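Local coordinates for sensor protein, Kinase (PDB 3GRC), which probably acts as the CheY-like receiver domain of a two-component sensor histidine kinase, taking up a phosphoryl group in signal relay, at residues N23-K28 with K110-N115; S67-L72 with Q100-S105; D80-V85 with H122-N127. One frame throughout, in Å; residues are numbered along the deposited sequence.

Interaction 1 of 3, residues N23-K28 with K110-N115; sequences NLMLEK and KPIDEN
Met25 and Glu114 mark the closest backbone approach, with their CA atoms 7.0 Å apart. Residues 23-28 form the closing part of helix 16-28, while 110-115 pass from a loop into the start of helix 114-128, with Asp113 at its N-cap. The peptide before Pro111 is cis; a lysine followed by a cis-proline between the last strand and the final helix is a hallmark of receiver domains. Met25, a selenomethionine, reaches across as an extended chain and runs obliquely against Glu114. Met25 CG lies 3.8 Å from Glu114 CD, and Met25 SE 3.9 Å from Glu114 CG. Glu114 has CG anti to its own nitrogen (chi1 -161°), which carries the extended side chain over to helix 16-28. Glu114 OE2 accepts a hydrogen bond from a water (2.6 Å) that also donates to Met25 O (3.0 Å), tying the carboxylate to the helix backbone. Replacing Glu114 by alanine would remove the carboxylate and is likely to leave the flank of Met25 CG uncovered and the water without its second acceptor. Ile112 CG2 also touches the selenium, 4.3 Å from Met25 SE. Inward, Met25 touches Leu117, and Leu26 packs on Ile118 of helix 114-128 and Ile9 of strand 8-12.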
ATOM      1  N   ASN A  23      -5.293  -8.228  -5.564  1.00 12.28           N
ATOM      2  CA  ASN A  23      -6.471  -7.806  -6.312  1.00 14.76           C
ATOM      3  C   ASN A  23      -7.670  -8.707  -5.958  1.00 15.92           C
ATOM      4  O   ASN A  23      -8.749  -8.202  -5.657  1.00 18.29           O
ATOM      5  CB  ASN A  23      -6.193  -7.854  -7.826  1.00 15.55           C
ATOM      6  CG  ASN A  23      -7.394  -7.427  -8.661  1.00 18.52           C
ATOM      7  OD1 ASN A  23      -7.861  -8.178  -9.506  1.00 22.52           O
ATOM      8  ND2 ASN A  23      -7.887  -6.214  -8.434  1.00 17.77           N
ATOM      9  N   LEU A  24      -7.475 -10.026  -5.972  1.00 16.75           N
ATOM     10  CA  LEU A  24      -8.549 -10.972  -5.644  1.00 16.59           C
ATOM     11  C   LEU A  24      -8.976 -10.961  -4.166  1.00 18.74           C
ATOM     12  O   LEU A  24     -10.173 -11.022  -3.885  1.00 18.38           O
ATOM     13  CB  LEU A  24      -8.151 -12.389  -6.061  1.00 15.06           C
ATOM     14  CG  LEU A  24      -8.025 -12.509  -7.579  1.00 16.81           C
ATOM     15  CD1 LEU A  24      -7.310 -13.819  -7.946  1.00 13.29           C
ATOM     16  CD2 LEU A  24      -9.430 -12.421  -8.204  1.00 16.23           C
HETATM   17  N   MSE A  25      -8.020 -10.900  -3.229  1.00 17.28           N
HETATM   18  CA  MSE A  25      -8.354 -10.836  -1.783  1.00 20.46           C
HETATM   19  C   MSE A  25      -9.127  -9.544  -1.453  1.00 19.68           C
HETATM   20  O   MSE A  25     -10.075  -9.540  -0.663  1.00 20.19           O
HETATM   21  CB  MSE A  25      -7.084 -10.833  -0.902  1.00 21.95           C
HETATM   22  CG  MSE A  25      -6.289 -12.098  -0.833  1.00 24.20           C
HETATM   23 SE   MSE A  25      -4.790 -11.870   0.421  1.00 30.49          SE
HETATM   24  CE  MSE A  25      -4.268 -13.764   0.420  1.00 25.87           C
ATOM     25  N   LEU A  26      -8.690  -8.440  -2.040  1.00 17.36           N
ATOM     26  CA  LEU A  26      -9.333  -7.168  -1.781  1.00 19.37           C
ATOM     27  C   LEU A  26     -10.781  -7.183  -2.246  1.00 21.65           C
ATOM     28  O   LEU A  26     -11.667  -6.656  -1.565  1.00 21.53           O
ATOM     29  CB  LEU A  26      -8.568  -6.040  -2.462  1.00 18.51           C
ATOM     30  CG  LEU A  26      -7.238  -5.768  -1.769  1.00 21.93           C
ATOM     31  CD1 LEU A  26      -6.549  -4.511  -2.335  1.00 20.65           C
ATOM     32  CD2 LEU A  26      -7.534  -5.596  -0.306  1.00 22.90           C
ATOM     33  N   GLU A  27     -11.008  -7.793  -3.402  1.00 21.50           N
ATOM     34  CA  GLU A  27     -12.349  -7.894  -3.949  1.00 24.76           C
ATOM     35  C   GLU A  27     -13.219  -8.673  -2.951  1.00 25.51           C
ATOM     36  O   GLU A  27     -14.339  -8.275  -2.665  1.00 24.29           O
ATOM     37  CB  GLU A  27     -12.334  -8.594  -5.315  1.00 26.01           C
ATOM     38  CG  GLU A  27     -13.729  -8.785  -5.927  1.00 33.16           C
ATOM     39  CD  GLU A  27     -13.684  -9.336  -7.344  1.00 37.39           C
ATOM     40  OE1 GLU A  27     -13.090 -10.414  -7.553  1.00 37.82           O
ATOM     41  OE2 GLU A  27     -14.245  -8.684  -8.254  1.00 42.48           O
ATOM     42  N   LYS A  28     -12.717  -9.775  -2.411  1.00 25.54           N
ATOM     43  CA  LYS A  28     -13.527 -10.503  -1.439  1.00 28.94           C
ATOM     44  C   LYS A  28     -13.860  -9.600  -0.243  1.00 28.62           C
ATOM     45  O   LYS A  28     -14.941  -9.693   0.326  1.00 30.77           O
ATOM     46  CB  LYS A  28     -12.799 -11.753  -0.951  1.00 29.63           C
ATOM     47  CG  LYS A  28     -12.705 -12.847  -1.990  1.00 32.81           C
ATOM     48  CD  LYS A  28     -14.076 -13.348  -2.377  1.00 34.03           C
ATOM     49  CE  LYS A  28     -13.965 -14.620  -3.190  1.00 36.99           C
ATOM     50  NZ  LYS A  28     -15.293 -15.069  -3.688  1.00 39.00           N
ATOM     51  N   LYS A 110       4.738 -11.417   4.472  1.00 26.24           N
ATOM     52  CA  LYS A 110       4.279 -12.420   3.529  1.00 28.45           C
ATOM     53  C   LYS A 110       4.857 -13.706   4.126  1.00 29.86           C
ATOM     54  O   LYS A 110       5.969 -13.699   4.651  1.00 31.86           O
ATOM     55  CB  LYS A 110       4.864 -12.176   2.136  1.00 27.67           C
ATOM     56  CG  LYS A 110       4.282 -10.963   1.382  1.00 26.85           C
ATOM     57  CD  LYS A 110       5.031 -10.739   0.090  1.00 24.18           C
ATOM     58  CE  LYS A 110       4.591  -9.473  -0.642  1.00 25.25           C
ATOM     59  NZ  LYS A 110       5.419  -9.187  -1.870  1.00 25.09           N
ATOM     60  N   PRO A 111       4.102 -14.817   4.088  1.00 29.91           N
ATOM     61  CA  PRO A 111       2.749 -14.970   3.530  1.00 28.80           C
ATOM     62  C   PRO A 111       1.721 -14.044   4.177  1.00 26.60           C
ATOM     63  O   PRO A 111       1.700 -13.859   5.387  1.00 26.13           O
ATOM     64  CB  PRO A 111       2.445 -16.451   3.774  1.00 28.73           C
ATOM     65  CG  PRO A 111       3.186 -16.746   5.032  1.00 30.46           C
ATOM     66  CD  PRO A 111       4.516 -16.044   4.791  1.00 30.51           C
ATOM     67  N   ILE A 112       0.866 -13.480   3.340  1.00 25.28           N
ATOM     68  CA  ILE A 112      -0.146 -12.538   3.767  1.00 23.36           C
ATOM     69  C   ILE A 112      -1.304 -13.094   4.580  1.00 22.24           C
ATOM     70  O   ILE A 112      -1.942 -14.066   4.200  1.00 21.33           O
ATOM     71  CB  ILE A 112      -0.741 -11.789   2.552  1.00 22.37           C
ATOM     72  CG1 ILE A 112       0.384 -11.226   1.676  1.00 20.49           C
ATOM     73  CG2 ILE A 112      -1.652 -10.655   3.049  1.00 22.01           C
ATOM     74  CD1 ILE A 112      -0.077 -10.689   0.328  1.00 19.83           C
ATOM     75  N   ASP A 113      -1.561 -12.456   5.710  1.00 20.55           N
ATOM     76  CA  ASP A 113      -2.666 -12.819   6.571  1.00 20.68           C
ATOM     77  C   ASP A 113      -3.865 -12.046   6.000  1.00 18.91           C
ATOM     78  O   ASP A 113      -3.989 -10.853   6.211  1.00 18.76           O
ATOM     79  CB  ASP A 113      -2.382 -12.352   7.990  1.00 20.97           C
ATOM     80  CG  ASP A 113      -3.431 -12.804   8.965  1.00 23.32           C
ATOM     81  OD1 ASP A 113      -4.635 -12.746   8.639  1.00 26.21           O
ATOM     82  OD2 ASP A 113      -3.047 -13.212  10.072  1.00 28.32           O
ATOM     83  N   GLU A 114      -4.733 -12.730   5.272  1.00 20.31           N
ATOM     84  CA  GLU A 114      -5.886 -12.094   4.645  1.00 21.21           C
ATOM     85  C   GLU A 114      -6.778 -11.291   5.583  1.00 22.77           C
ATOM     86  O   GLU A 114      -7.180 -10.164   5.260  1.00 21.89           O
ATOM     87  CB  GLU A 114      -6.720 -13.149   3.929  1.00 23.32           C
ATOM     88  CG  GLU A 114      -7.669 -12.600   2.881  1.00 25.94           C
ATOM     89  CD  GLU A 114      -8.250 -13.708   2.024  1.00 29.81           C
ATOM     90  OE1 GLU A 114      -7.621 -14.784   1.962  1.00 29.82           O
ATOM     91  OE2 GLU A 114      -9.316 -13.504   1.413  1.00 30.32           O
ATOM     92  N   ASN A 115      -7.106 -11.874   6.732  1.00 22.19           N
ATOM     93  CA  ASN A 115      -7.948 -11.195   7.711  1.00 23.00           C
ATOM     94  C   ASN A 115      -7.288  -9.924   8.215  1.00 21.77           C
ATOM     95  O   ASN A 115      -7.929  -8.876   8.319  1.00 22.83           O
ATOM     96  CB  ASN A 115      -8.232 -12.128   8.886  1.00 21.70           C
ATOM     97  CG  ASN A 115      -8.997 -13.355   8.462  1.00 24.31           C
ATOM     98  OD1 ASN A 115     -10.136 -13.254   8.005  1.00 25.69           O
ATOM     99  ND2 ASN A 115      -8.372 -14.524   8.588  1.00 26.14           N
TER
HETATM  100  O   HOH W   1     -10.649 -11.291   1.746  1.00 26.78           O

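Interaction 2 of 3, residues S67-L72 with Q100-S105; sequences SLIRAL and QPLAVS
Leu102 projects from the loop 100-105 onto helix 65-73 and is met by two consecutive residues, Ile69 and Arg70. Its CD1 methyl does most of the touching: Leu102 CD1 lies 3.7 Å from Arg70 CG and 3.9 Å from Ile69 CG2. The arginine chain is extended from CG to NE and then turns at its last torsion (-58°), which brings the guanidinium back over the same methyl. Leu102 CD1 therefore lies against one face of that group, 3.7 Å from Arg70 NH1, a van der Waals contact over the face of the guanidinium. Ile69 crosses Leu102 at about a right angle. Ile69 CG2, anti to the backbone N (chi1 -64° for CG1), also reaches the main chain, 3.7 Å from Leu102 O.

That carbonyl is held from the helix side, since Arg73, one turn further along, donates NE to Leu102 O and NH2 to Ala103 O. The loop turns at Ala103, whose backbone is in the left-handed helical region, and a weak bond from Ala103 N to Gln100 O spans the turn.

Beyond this shell, Ile69 also packs on Ile83 and Val85 of strand 82-86. The loop, which joins helix 90-97 to strand 106-108, thus lies beside helix 65-73 at the sheet edge.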
ATOM      1  N   SER A  67      11.132   4.773  -0.255  1.00 34.81           N
ATOM      2  CA  SER A  67      11.364   5.959  -1.074  1.00 34.88           C
ATOM      3  C   SER A  67      10.037   6.434  -1.660  1.00 34.23           C
ATOM      4  O   SER A  67       9.751   7.635  -1.712  1.00 34.38           O
ATOM      5  CB  SER A  67      12.334   5.632  -2.215  1.00 36.74           C
ATOM      6  OG  SER A  67      12.353   6.675  -3.175  1.00 35.95           O
ATOM      7  N   LEU A  68       9.233   5.479  -2.113  1.00 32.03           N
ATOM      8  CA  LEU A  68       7.930   5.781  -2.679  1.00 30.78           C
ATOM      9  C   LEU A  68       7.049   6.438  -1.622  1.00 30.20           C
ATOM     10  O   LEU A  68       6.443   7.478  -1.872  1.00 30.55           O
ATOM     11  CB  LEU A  68       7.268   4.500  -3.183  1.00 31.19           C
ATOM     12  CG  LEU A  68       5.790   4.570  -3.585  1.00 30.89           C
ATOM     13  CD1 LEU A  68       5.528   5.748  -4.517  1.00 29.57           C
ATOM     14  CD2 LEU A  68       5.417   3.256  -4.249  1.00 29.51           C
ATOM     15  N   ILE A  69       6.996   5.838  -0.433  1.00 28.68           N
ATOM     16  CA  ILE A  69       6.166   6.371   0.646  1.00 27.91           C
ATOM     17  C   ILE A  69       6.595   7.778   1.074  1.00 29.42           C
ATOM     18  O   ILE A  69       5.746   8.632   1.341  1.00 27.87           O
ATOM     19  CB  ILE A  69       6.158   5.421   1.874  1.00 24.63           C
ATOM     20  CG1 ILE A  69       5.506   4.091   1.496  1.00 24.74           C
ATOM     21  CG2 ILE A  69       5.367   6.043   3.006  1.00 21.39           C
ATOM     22  CD1 ILE A  69       5.578   3.033   2.571  1.00 28.17           C
ATOM     23  N   ARG A  70       7.901   8.013   1.141  1.00 30.20           N
ATOM     24  CA  ARG A  70       8.411   9.327   1.512  1.00 33.67           C
ATOM     25  C   ARG A  70       7.943  10.357   0.489  1.00 33.31           C
ATOM     26  O   ARG A  70       7.480  11.437   0.858  1.00 33.94           O
ATOM     27  CB  ARG A  70       9.941   9.328   1.566  1.00 37.07           C
ATOM     28  CG  ARG A  70      10.517   8.634   2.785  1.00 43.05           C
ATOM     29  CD  ARG A  70      12.032   8.787   2.874  1.00 47.97           C
ATOM     30  NE  ARG A  70      12.588   8.033   4.000  1.00 53.33           N
ATOM     31  CZ  ARG A  70      12.240   8.202   5.277  1.00 55.69           C
ATOM     32  NH1 ARG A  70      11.328   9.109   5.624  1.00 56.58           N
ATOM     33  NH2 ARG A  70      12.807   7.458   6.216  1.00 57.52           N
ATOM     34  N   ALA A  71       8.055  10.010  -0.792  1.00 32.76           N
ATOM     35  CA  ALA A  71       7.649  10.909  -1.869  1.00 33.17           C
ATOM     36  C   ALA A  71       6.162  11.247  -1.760  1.00 34.57           C
ATOM     37  O   ALA A  71       5.761  12.392  -1.971  1.00 34.41           O
ATOM     38  CB  ALA A  71       7.957  10.273  -3.225  1.00 32.89           C
ATOM     39  N   LEU A  72       5.345  10.253  -1.416  1.00 35.21           N
ATOM     40  CA  LEU A  72       3.902  10.469  -1.269  1.00 34.81           C
ATOM     41  C   LEU A  72       3.551  11.396  -0.098  1.00 33.99           C
ATOM     42  O   LEU A  72       2.612  12.189  -0.179  1.00 31.29           O
ATOM     43  CB  LEU A  72       3.192   9.123  -1.097  1.00 34.50           C
ATOM     44  CG  LEU A  72       3.191   8.236  -2.344  1.00 35.09           C
ATOM     45  CD1 LEU A  72       2.872   6.803  -1.965  1.00 34.42           C
ATOM     46  CD2 LEU A  72       2.180   8.775  -3.336  1.00 33.84           C
ATOM     47  N   GLN A 100       6.485   8.548  12.538  1.00 39.46           N
ATOM     48  CA  GLN A 100       5.221   9.253  12.372  1.00 42.31           C
ATOM     49  C   GLN A 100       5.098   9.977  11.033  1.00 40.45           C
ATOM     50  O   GLN A 100       4.056   9.923  10.392  1.00 40.35           O
ATOM     51  CB  GLN A 100       5.009  10.238  13.528  1.00 47.60           C
ATOM     52  CG  GLN A 100       4.778   9.544  14.862  1.00 54.99           C
ATOM     53  CD  GLN A 100       3.603   8.573  14.822  1.00 58.43           C
ATOM     54  OE1 GLN A 100       3.414   7.770  15.740  1.00 61.23           O
ATOM     55  NE2 GLN A 100       2.806   8.646  13.758  1.00 61.03           N
ATOM     56  N   PRO A 101       6.157  10.669  10.597  1.00 38.69           N
ATOM     57  CA  PRO A 101       6.076  11.373   9.310  1.00 37.84           C
ATOM     58  C   PRO A 101       5.764  10.432   8.139  1.00 36.06           C
ATOM     59  O   PRO A 101       5.066  10.808   7.197  1.00 35.37           O
ATOM     60  CB  PRO A 101       7.457  12.012   9.182  1.00 38.59           C
ATOM     61  CG  PRO A 101       7.831  12.283  10.609  1.00 39.12           C
ATOM     62  CD  PRO A 101       7.408  11.003  11.300  1.00 38.49           C
ATOM     63  N   LEU A 102       6.292   9.210   8.213  1.00 35.87           N
ATOM     64  CA  LEU A 102       6.088   8.189   7.185  1.00 34.42           C
ATOM     65  C   LEU A 102       4.605   7.777   7.163  1.00 32.61           C
ATOM     66  O   LEU A 102       4.046   7.466   6.118  1.00 31.13           O
ATOM     67  CB  LEU A 102       6.992   6.986   7.472  1.00 35.51           C
ATOM     68  CG  LEU A 102       7.484   6.154   6.284  1.00 37.03           C
ATOM     69  CD1 LEU A 102       8.309   7.038   5.359  1.00 38.38           C
ATOM     70  CD2 LEU A 102       8.317   4.980   6.792  1.00 36.91           C
ATOM     71  N   ALA A 103       3.978   7.787   8.332  1.00 32.41           N
ATOM     72  CA  ALA A 103       2.555   7.479   8.451  1.00 32.60           C
ATOM     73  C   ALA A 103       2.069   6.182   7.803  1.00 31.76           C
ATOM     74  O   ALA A 103       1.013   6.148   7.163  1.00 32.10           O
ATOM     75  CB  ALA A 103       1.733   8.669   7.919  1.00 31.53           C
ATOM     76  N   VAL A 104       2.836   5.115   7.958  1.00 30.30           N
ATOM     77  CA  VAL A 104       2.415   3.835   7.416  1.00 30.96           C
ATOM     78  C   VAL A 104       1.617   3.178   8.542  1.00 30.24           C
ATOM     79  O   VAL A 104       2.121   2.944   9.647  1.00 29.66           O
ATOM     80  CB  VAL A 104       3.630   2.988   6.970  1.00 30.38           C
ATOM     81  CG1 VAL A 104       4.795   3.266   7.879  1.00 34.40           C
ATOM     82  CG2 VAL A 104       3.270   1.495   6.946  1.00 28.24           C
ATOM     83  N   SER A 105       0.343   2.931   8.258  1.00 30.17           N
ATOM     84  CA  SER A 105      -0.573   2.362   9.230  1.00 29.62           C
ATOM     85  C   SER A 105      -0.172   1.002   9.784  1.00 28.53           C
ATOM     86  O   SER A 105      -0.200   0.789  10.997  1.00 27.31           O
ATOM     87  CB  SER A 105      -1.974   2.280   8.624  1.00 29.71           C
ATOM     88  OG  SER A 105      -2.423   3.574   8.247  1.00 34.47           O
TER

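Interaction 3 of 3, residues D80-V85 with H122-N127; sequences DLAIVV and HRAIDN
Ala82 and Ala124 bring strand 82-86 and helix 114-128 close together. The short axes of 82-85 and 122-127 approach to 7.6 Å, and their chain directions differ by 152°, so the helix runs nearly antiparallel to the strand. Ala82 and Ile125 have the nearest CA atoms, at 5.4 Å.

The methyl of Ala82 is a small bump against the helix backbone. It presses on the peptide group joining Ala124 to Ile125, with Ala82 CB 3.5 Å from Ala124 O and 3.8 Å from Ile125 N. In return the methyl of Ala124 drops into the shallow hollow between the strand residues Ala82 and Val84, two places apart on the same face. Ala124 CB lies 3.9 Å from Ala82 CB and 4.2 Å from Val84 CG2. Val84 has a raised, branched side chain and bounds this hollow on one side, while Ala82 forms the other. Ile125 flanks the contact more loosely, Ile125 CG1 being 4.3 Å from Ala82 CB, and spreads over Ala52 and Ala53. At Ala82 a single methyl lies between the strand and the helix backbone.

Strand 82-86 is an inner strand, between 53-56, where it bonds to Met54 and Val56, and the edge strand 106-108. Its opposite face, through Ile83, meets helix 65-73. A parallel sheet in 2-1-3-4-5 order, covered by helices on both faces, is the doubly wound alpha/beta sandwich of the CheY-like receiver domain.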
ATOM      1  N   ASP A  80      -2.376  12.396   3.127  1.00 45.15           N
ATOM      2  CA  ASP A  80      -3.348  11.727   3.983  1.00 42.71           C
ATOM      3  C   ASP A  80      -3.885  10.411   3.417  1.00 39.63           C
ATOM      4  O   ASP A  80      -4.906   9.894   3.873  1.00 40.25           O
ATOM      5  CB  ASP A  80      -4.500  12.682   4.293  1.00 45.06           C
ATOM      6  CG  ASP A  80      -4.038  13.913   5.057  1.00 47.95           C
ATOM      7  OD1 ASP A  80      -3.387  13.744   6.114  1.00 48.93           O
ATOM      8  OD2 ASP A  80      -4.320  15.046   4.604  1.00 47.82           O
ATOM      9  N   LEU A  81      -3.187   9.871   2.428  1.00 34.53           N
ATOM     10  CA  LEU A  81      -3.573   8.603   1.815  1.00 30.03           C
ATOM     11  C   LEU A  81      -3.161   7.451   2.742  1.00 26.38           C
ATOM     12  O   LEU A  81      -1.986   7.321   3.094  1.00 23.82           O
ATOM     13  CB  LEU A  81      -2.879   8.458   0.456  1.00 29.11           C
ATOM     14  CG  LEU A  81      -3.046   7.131  -0.280  1.00 31.51           C
ATOM     15  CD1 LEU A  81      -4.500   6.945  -0.703  1.00 29.39           C
ATOM     16  CD2 LEU A  81      -2.118   7.111  -1.480  1.00 33.23           C
ATOM     17  N   ALA A  82      -4.116   6.622   3.150  1.00 23.32           N
ATOM     18  CA  ALA A  82      -3.779   5.506   4.038  1.00 23.34           C
ATOM     19  C   ALA A  82      -2.853   4.539   3.287  1.00 21.67           C
ATOM     20  O   ALA A  82      -3.075   4.254   2.119  1.00 21.99           O
ATOM     21  CB  ALA A  82      -5.048   4.795   4.511  1.00 23.19           C
ATOM     22  N   ILE A  83      -1.802   4.075   3.959  1.00 21.30           N
ATOM     23  CA  ILE A  83      -0.843   3.168   3.358  1.00 20.40           C
ATOM     24  C   ILE A  83      -0.551   1.957   4.251  1.00 22.71           C
ATOM     25  O   ILE A  83      -0.323   2.103   5.452  1.00 23.66           O
ATOM     26  CB  ILE A  83       0.493   3.876   3.083  1.00 22.20           C
ATOM     27  CG1 ILE A  83       0.293   5.019   2.098  1.00 21.75           C
ATOM     28  CG2 ILE A  83       1.514   2.863   2.560  1.00 21.63           C
ATOM     29  CD1 ILE A  83       1.586   5.645   1.619  1.00 25.75           C
ATOM     30  N   VAL A  84      -0.565   0.771   3.650  1.00 20.97           N
ATOM     31  CA  VAL A  84      -0.270  -0.483   4.340  1.00 19.44           C
ATOM     32  C   VAL A  84       0.875  -1.150   3.577  1.00 19.03           C
ATOM     33  O   VAL A  84       0.774  -1.384   2.373  1.00 18.63           O
ATOM     34  CB  VAL A  84      -1.504  -1.457   4.340  1.00 19.43           C
ATOM     35  CG1 VAL A  84      -1.100  -2.822   4.857  1.00 17.31           C
ATOM     36  CG2 VAL A  84      -2.626  -0.895   5.196  1.00 18.78           C
ATOM     37  N   VAL A  85       1.971  -1.447   4.269  1.00 19.32           N
ATOM     38  CA  VAL A  85       3.099  -2.111   3.632  1.00 18.02           C
ATOM     39  C   VAL A  85       2.830  -3.616   3.681  1.00 19.25           C
ATOM     40  O   VAL A  85       2.437  -4.144   4.724  1.00 20.00           O
ATOM     41  CB  VAL A  85       4.436  -1.824   4.376  1.00 19.08           C
ATOM     42  CG1 VAL A  85       5.513  -2.781   3.900  1.00 16.95           C
ATOM     43  CG2 VAL A  85       4.871  -0.404   4.140  1.00 20.18           C
ATOM     44  N   HIS A 122      -9.160  -1.307   6.579  1.00 27.18           N
ATOM     45  CA  HIS A 122     -10.328  -0.628   7.150  1.00 30.48           C
ATOM     46  C   HIS A 122      -9.870   0.331   8.248  1.00 31.42           C
ATOM     47  O   HIS A 122     -10.276   1.488   8.272  1.00 31.41           O
ATOM     48  CB  HIS A 122     -11.322  -1.644   7.731  1.00 32.35           C
ATOM     49  CG  HIS A 122     -12.213  -2.264   6.700  1.00 34.28           C
ATOM     50  ND1 HIS A 122     -12.746  -3.528   6.841  1.00 36.69           N
ATOM     51  CD2 HIS A 122     -12.651  -1.797   5.512  1.00 34.60           C
ATOM     52  CE1 HIS A 122     -13.475  -3.814   5.774  1.00 37.46           C
ATOM     53  NE2 HIS A 122     -13.434  -2.784   4.953  1.00 35.95           N
ATOM     54  N   ARG A 123      -9.024  -0.170   9.148  1.00 32.86           N
ATOM     55  CA  ARG A 123      -8.467   0.618  10.241  1.00 36.37           C
ATOM     56  C   ARG A 123      -7.723   1.825   9.676  1.00 36.49           C
ATOM     57  O   ARG A 123      -8.001   2.966  10.047  1.00 37.01           O
ATOM     58  CB  ARG A 123      -7.467  -0.218  11.056  1.00 40.14           C
ATOM     59  CG  ARG A 123      -7.921  -0.641  12.446  1.00 43.87           C
ATOM     60  CD  ARG A 123      -9.079  -1.612  12.373  1.00 49.65           C
ATOM     61  NE  ARG A 123      -9.521  -2.083  13.687  1.00 53.37           N
ATOM     62  CZ  ARG A 123      -8.767  -2.778  14.537  1.00 55.33           C
ATOM     63  NH1 ARG A 123      -7.513  -3.094  14.231  1.00 54.11           N
ATOM     64  NH2 ARG A 123      -9.281  -3.174  15.696  1.00 56.15           N
ATOM     65  N   ALA A 124      -6.777   1.561   8.776  1.00 35.06           N
ATOM     66  CA  ALA A 124      -5.961   2.619   8.178  1.00 36.04           C
ATOM     67  C   ALA A 124      -6.778   3.719   7.510  1.00 37.02           C
ATOM     68  O   ALA A 124      -6.500   4.907   7.687  1.00 36.54           O
ATOM     69  CB  ALA A 124      -4.986   2.020   7.183  1.00 34.24           C
ATOM     70  N   ILE A 125      -7.779   3.321   6.735  1.00 38.68           N
ATOM     71  CA  ILE A 125      -8.636   4.273   6.046  1.00 40.36           C
ATOM     72  C   ILE A 125      -9.413   5.145   7.035  1.00 42.65           C
ATOM     73  O   ILE A 125      -9.439   6.371   6.903  1.00 42.47           O
ATOM     74  CB  ILE A 125      -9.621   3.546   5.116  1.00 38.99           C
ATOM     75  CG1 ILE A 125      -8.839   2.816   4.010  1.00 38.14           C
ATOM     76  CG2 ILE A 125     -10.632   4.543   4.536  1.00 37.25           C
ATOM     77  CD1 ILE A 125      -9.705   2.003   3.053  1.00 36.16           C
ATOM     78  N   ASP A 126     -10.027   4.515   8.034  1.00 45.29           N
ATOM     79  CA  ASP A 126     -10.803   5.254   9.030  1.00 47.51           C
ATOM     80  C   ASP A 126      -9.950   6.144   9.935  1.00 48.74           C
ATOM     81  O   ASP A 126     -10.393   7.218  10.344  1.00 49.39           O
ATOM     82  CB  ASP A 126     -11.654   4.289   9.867  1.00 48.38           C
ATOM     83  CG  ASP A 126     -12.656   3.507   9.019  1.00 49.50           C
ATOM     84  OD1 ASP A 126     -13.169   4.062   8.013  1.00 50.35           O
ATOM     85  OD2 ASP A 126     -12.942   2.341   9.369  1.00 48.13           O
ATOM     86  N   ASN A 127      -8.727   5.720  10.242  1.00 50.39           N
ATOM     87  CA  ASN A 127      -7.870   6.541  11.081  1.00 51.08           C
ATOM     88  C   ASN A 127      -7.372   7.732  10.317  1.00 50.34           C
ATOM     89  O   ASN A 127      -7.293   8.813  10.864  1.00 51.12           O
ATOM     90  CB  ASN A 127      -6.683   5.756  11.636  1.00 53.80           C
ATOM     91  CG  ASN A 127      -5.662   6.660  12.323  1.00 57.15           C
ATOM     92  OD1 ASN A 127      -5.835   7.063  13.483  1.00 59.59           O
ATOM     93  ND2 ASN A 127      -4.606   7.014  11.592  1.00 58.81           N
TER

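Interactions 1 and 3 both use helix 114-128, near its start and its end respectively; their centres are 16 Å apart and their nearest atoms about 7 Å. Interactions 2 and 3 touch directly: Ser105 N probably bonds to Ile83 O at 3.0 Å, and Val104 CG2 meets Val85 CG2 at 3.7 Å. Strand 82-86 turns Ala82 and Val84 to helix 114-128 in interaction 3, and Ile83 and Val85 to Ile69 of interaction 2. Interactions 1 and 2 lie on opposite sides of the chain's centre, 22 Å apart between centres. Segment 110-115 of interaction 1 begins at Lys110, which reaches the probable phosphorylation pocket: it forms a salt bridge with Glu13 and a weak, long ion pair with Asp57, probably the phospho-acceptor as in other receiver domains.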